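Local coordinates for early transcribed membrane protein 13 (Plasmodium falciparum, PDB 2VWA) that binds phosphatidylethanolamine through its soluble domain and, as a sporozoite protein, is essential for liver stage development of the malaria parasite, at residues M57-Q62 with E77-V81. Coordinates in Å, arbitrary orientation, origin at the centre of the assembly. Residues are numbered along the deposited sequence.
Sequences MQKFVQ and ENKAV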
HETATM    1  N   MSE A  57      -4.586  -1.009  -2.937  1.00 21.98           N
HETATM    2  CA  MSE A  57      -3.263  -0.497  -2.636  1.00 25.53           C
HETATM    3  C   MSE A  57      -3.162   1.014  -2.743  1.00 22.13           C
HETATM    4  O   MSE A  57      -2.493   1.627  -1.927  1.00 21.05           O
HETATM    5  CB  MSE A  57      -2.179  -1.198  -3.422  1.00 25.01           C
HETATM    6  CG  MSE A  57      -2.696  -2.179  -4.378  1.00 29.44           C
HETATM    7 SE   MSE A  57      -1.582  -3.751  -4.216  1.00 38.57          SE
HETATM    8  CE  MSE A  57      -2.922  -5.156  -4.450  1.00 31.45           C
ATOM      9  N   GLN A  58      -3.847   1.591  -3.727  1.00 21.03           N
ATOM     10  CA  GLN A  58      -3.942   3.034  -3.879  1.00 20.45           C
ATOM     11  C   GLN A  58      -4.526   3.703  -2.640  1.00 18.79           C
ATOM     12  O   GLN A  58      -3.947   4.641  -2.110  1.00 17.83           O
ATOM     13  CB  GLN A  58      -4.791   3.395  -5.086  1.00 21.40           C
ATOM     14  CG  GLN A  58      -4.024   3.477  -6.381  1.00 25.83           C
ATOM     15  CD  GLN A  58      -4.540   4.591  -7.289  1.00 31.55           C
ATOM     16  OE1 GLN A  58      -5.612   4.467  -7.887  1.00 34.92           O
ATOM     17  NE2 GLN A  58      -3.775   5.689  -7.395  1.00 31.94           N
ATOM     18  N   LYS A  59      -5.664   3.201  -2.171  1.00 17.81           N
ATOM     19  CA  LYS A  59      -6.319   3.776  -0.990  1.00 16.77           C
ATOM     20  C   LYS A  59      -5.368   3.768   0.178  1.00 15.43           C
ATOM     21  O   LYS A  59      -5.366   4.700   0.981  1.00 15.49           O
ATOM     22  CB  LYS A  59      -7.602   3.040  -0.630  1.00 17.08           C
ATOM     23  CG  LYS A  59      -8.760   3.269  -1.578  1.00 18.16           C
ATOM     24  CD  LYS A  59      -9.977   2.609  -0.980  1.00 23.14           C
ATOM     25  CE  LYS A  59     -11.084   2.419  -1.990  1.00 25.46           C
ATOM     26  NZ  LYS A  59     -11.844   3.671  -2.175  1.00 28.79           N
ATOM     27  N   PHE A  60      -4.540   2.734   0.235  1.00 14.22           N
ATOM     28  CA  PHE A  60      -3.522   2.598   1.279  1.00 13.78           C
ATOM     29  C   PHE A  60      -2.371   3.599   1.172  1.00 12.87           C
ATOM     30  O   PHE A  60      -1.934   4.156   2.177  1.00 12.29           O
ATOM     31  CB  PHE A  60      -2.956   1.176   1.316  1.00 13.72           C
ATOM     32  CG  PHE A  60      -3.024   0.577   2.655  1.00 14.76           C
ATOM     33  CD1 PHE A  60      -2.028   0.828   3.589  1.00 15.93           C
ATOM     34  CD2 PHE A  60      -4.125  -0.190   3.024  1.00 14.86           C
ATOM     35  CE1 PHE A  60      -2.120   0.294   4.875  1.00 16.43           C
ATOM     36  CE2 PHE A  60      -4.215  -0.719   4.310  1.00 15.24           C
ATOM     37  CZ  PHE A  60      -3.221  -0.471   5.232  1.00 13.77           C
ATOM     38  N   VAL A  61      -1.891   3.814  -0.044  1.00 11.79           N
ATOM     39  CA  VAL A  61      -0.797   4.739  -0.274  1.00 11.64           C
ATOM     40  C   VAL A  61      -1.286   6.181  -0.038  1.00 12.47           C
ATOM     41  O   VAL A  61      -0.547   7.017   0.490  1.00 12.47           O
ATOM     42  CB  VAL A  61      -0.160   4.550  -1.705  1.00 11.02           C
ATOM     43  CG1 VAL A  61       0.809   5.669  -2.028  1.00  8.22           C
ATOM     44  CG2 VAL A  61       0.548   3.191  -1.813  1.00  8.87           C
ATOM     45  N   GLN A  62      -2.535   6.452  -0.408  1.00 12.82           N
ATOM     46  CA  GLN A  62      -3.109   7.771  -0.211  1.00 13.87           C
ATOM     47  C   GLN A  62      -3.370   8.106   1.256  1.00 13.98           C
ATOM     48  O   GLN A  62      -3.105   9.229   1.679  1.00 13.31           O
ATOM     49  CB  GLN A  62      -4.345   7.989  -1.093  1.00 13.59           C
ATOM     50  CG  GLN A  62      -3.925   8.228  -2.545  1.00 14.88           C
ATOM     51  CD  GLN A  62      -5.031   8.653  -3.494  1.00 15.37           C
ATOM     52  OE1 GLN A  62      -4.782   8.802  -4.699  1.00 15.81           O
ATOM     53  NE2 GLN A  62      -6.253   8.856  -2.970  1.00 15.98           N
ATOM     54  N   GLU A  77       3.804   7.958  -6.266  1.00 11.30           N
ATOM     55  CA  GLU A  77       2.638   7.291  -5.719  1.00 11.99           C
ATOM     56  C   GLU A  77       2.317   6.036  -6.532  1.00 11.31           C
ATOM     57  O   GLU A  77       2.098   4.986  -5.955  1.00 11.21           O
ATOM     58  CB  GLU A  77       1.437   8.267  -5.646  1.00 11.89           C
ATOM     59  CG  GLU A  77       0.126   7.618  -5.191  1.00 14.06           C
ATOM     60  CD  GLU A  77      -1.022   8.592  -5.010  1.00 14.69           C
ATOM     61  OE1 GLU A  77      -0.909   9.542  -4.176  1.00 17.47           O
ATOM     62  OE2 GLU A  77      -2.058   8.381  -5.693  1.00 18.21           O
ATOM     63  N   ASN A  78       2.312   6.149  -7.863  1.00 11.28           N
ATOM     64  CA  ASN A  78       2.161   4.982  -8.753  1.00 11.00           C
ATOM     65  C   ASN A  78       3.273   3.943  -8.603  1.00 11.08           C
ATOM     66  O   ASN A  78       3.029   2.739  -8.656  1.00 10.92           O
ATOM     67  CB  ASN A  78       2.050   5.416 -10.218  1.00 10.62           C
ATOM     68  CG  ASN A  78       0.875   6.355 -10.468  1.00 13.16           C
ATOM     69  OD1 ASN A  78      -0.113   6.349  -9.731  1.00 15.73           O
ATOM     70  ND2 ASN A  78       0.992   7.197 -11.500  1.00 15.22           N
ATOM     71  N   LYS A  79       4.504   4.394  -8.412  1.00 10.78           N
ATOM     72  CA  LYS A  79       5.587   3.465  -8.185  1.00 11.75           C
ATOM     73  C   LYS A  79       5.415   2.761  -6.781  1.00 10.34           C
ATOM     74  O   LYS A  79       5.685   1.571  -6.627  1.00  9.63           O
ATOM     75  CB  LYS A  79       6.910   4.210  -8.357  1.00 11.40           C
ATOM     76  CG  LYS A  79       8.146   3.350  -8.287  1.00 15.87           C
ATOM     77  CD  LYS A  79       9.384   4.048  -8.872  1.00 16.47           C
ATOM     78  CE  LYS A  79      10.665   3.623  -8.101  1.00 24.44           C
ATOM     79  NZ  LYS A  79      11.515   4.820  -7.675  1.00 28.42           N
ATOM     80  N   ALA A  80       4.882   3.476  -5.795  1.00  8.86           N
ATOM     81  CA  ALA A  80       4.707   2.896  -4.477  1.00  8.62           C
ATOM     82  C   ALA A  80       3.618   1.802  -4.458  1.00  8.14           C
ATOM     83  O   ALA A  80       3.769   0.785  -3.770  1.00  7.42           O
ATOM     84  CB  ALA A  80       4.431   3.985  -3.442  1.00  7.60           C
ATOM     85  N   VAL A  81       2.543   2.034  -5.211  1.00  7.96           N
ATOM     86  CA  VAL A  81       1.446   1.095  -5.441  1.00  8.41           C
ATOM     87  C   VAL A  81       1.948  -0.171  -6.094  1.00  9.34           C
ATOM     88  O   VAL A  81       1.695  -1.267  -5.609  1.00  9.22           O
ATOM     89  CB  VAL A  81       0.370   1.715  -6.361  1.00  8.86           C
ATOM     90  CG1 VAL A  81      -0.639   0.632  -6.879  1.00  7.99           C
ATOM     91  CG2 VAL A  81      -0.356   2.858  -5.647  1.00  6.43           C
TER
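Helices 54-67 and 74-99 follow one another in this all-helical soluble domain, and the contact lies near the centre of the chain. The two short segments run at 125° to each other, with axes 9.5 Å apart at closest approach. E77 opens the segment 77-81. Its extended side chain points across the interface, and its aliphatic part packs on V61, with E77 CG 3.8 Å from V61 CG1. The carboxylate is buried but has partners: E77 OE1 accepts hydrogen bonds from N13 and from Q65, a turn further along the first helix than V61. E77 OE2 is 3.6 Å from Q58 NE2, a loose polar approach. N78 touches only the margin, near the amide of Q58. K79 faces away from helix 54-67, on the lipid side. It touches the bound phosphatidylethanolamine and forms a cation-pi interaction with Y24. A80 turns back to the interface. A80 CB lies 4.2 Å from V61 CG1, and the residue also meets Y24 and V28 of helix 21-41, so three helices converge here. V81 completes the apolar patch. V81 CG2 is 4.0 Å from V61 CG2 and 3.8 Å from Q58 CG, while V81 CG1 is 4.2 Å from M57 CB. The CA atoms of M57 and V81 are only 5.7 Å apart. M57, modelled as selenomethionine, then leads its end away from this segment toward K85 and L88. The contact is thus mainly apolar, centred on V61 and V81, and the buried charge of E77 at one end is met by the neutral amides of N13 and Q65.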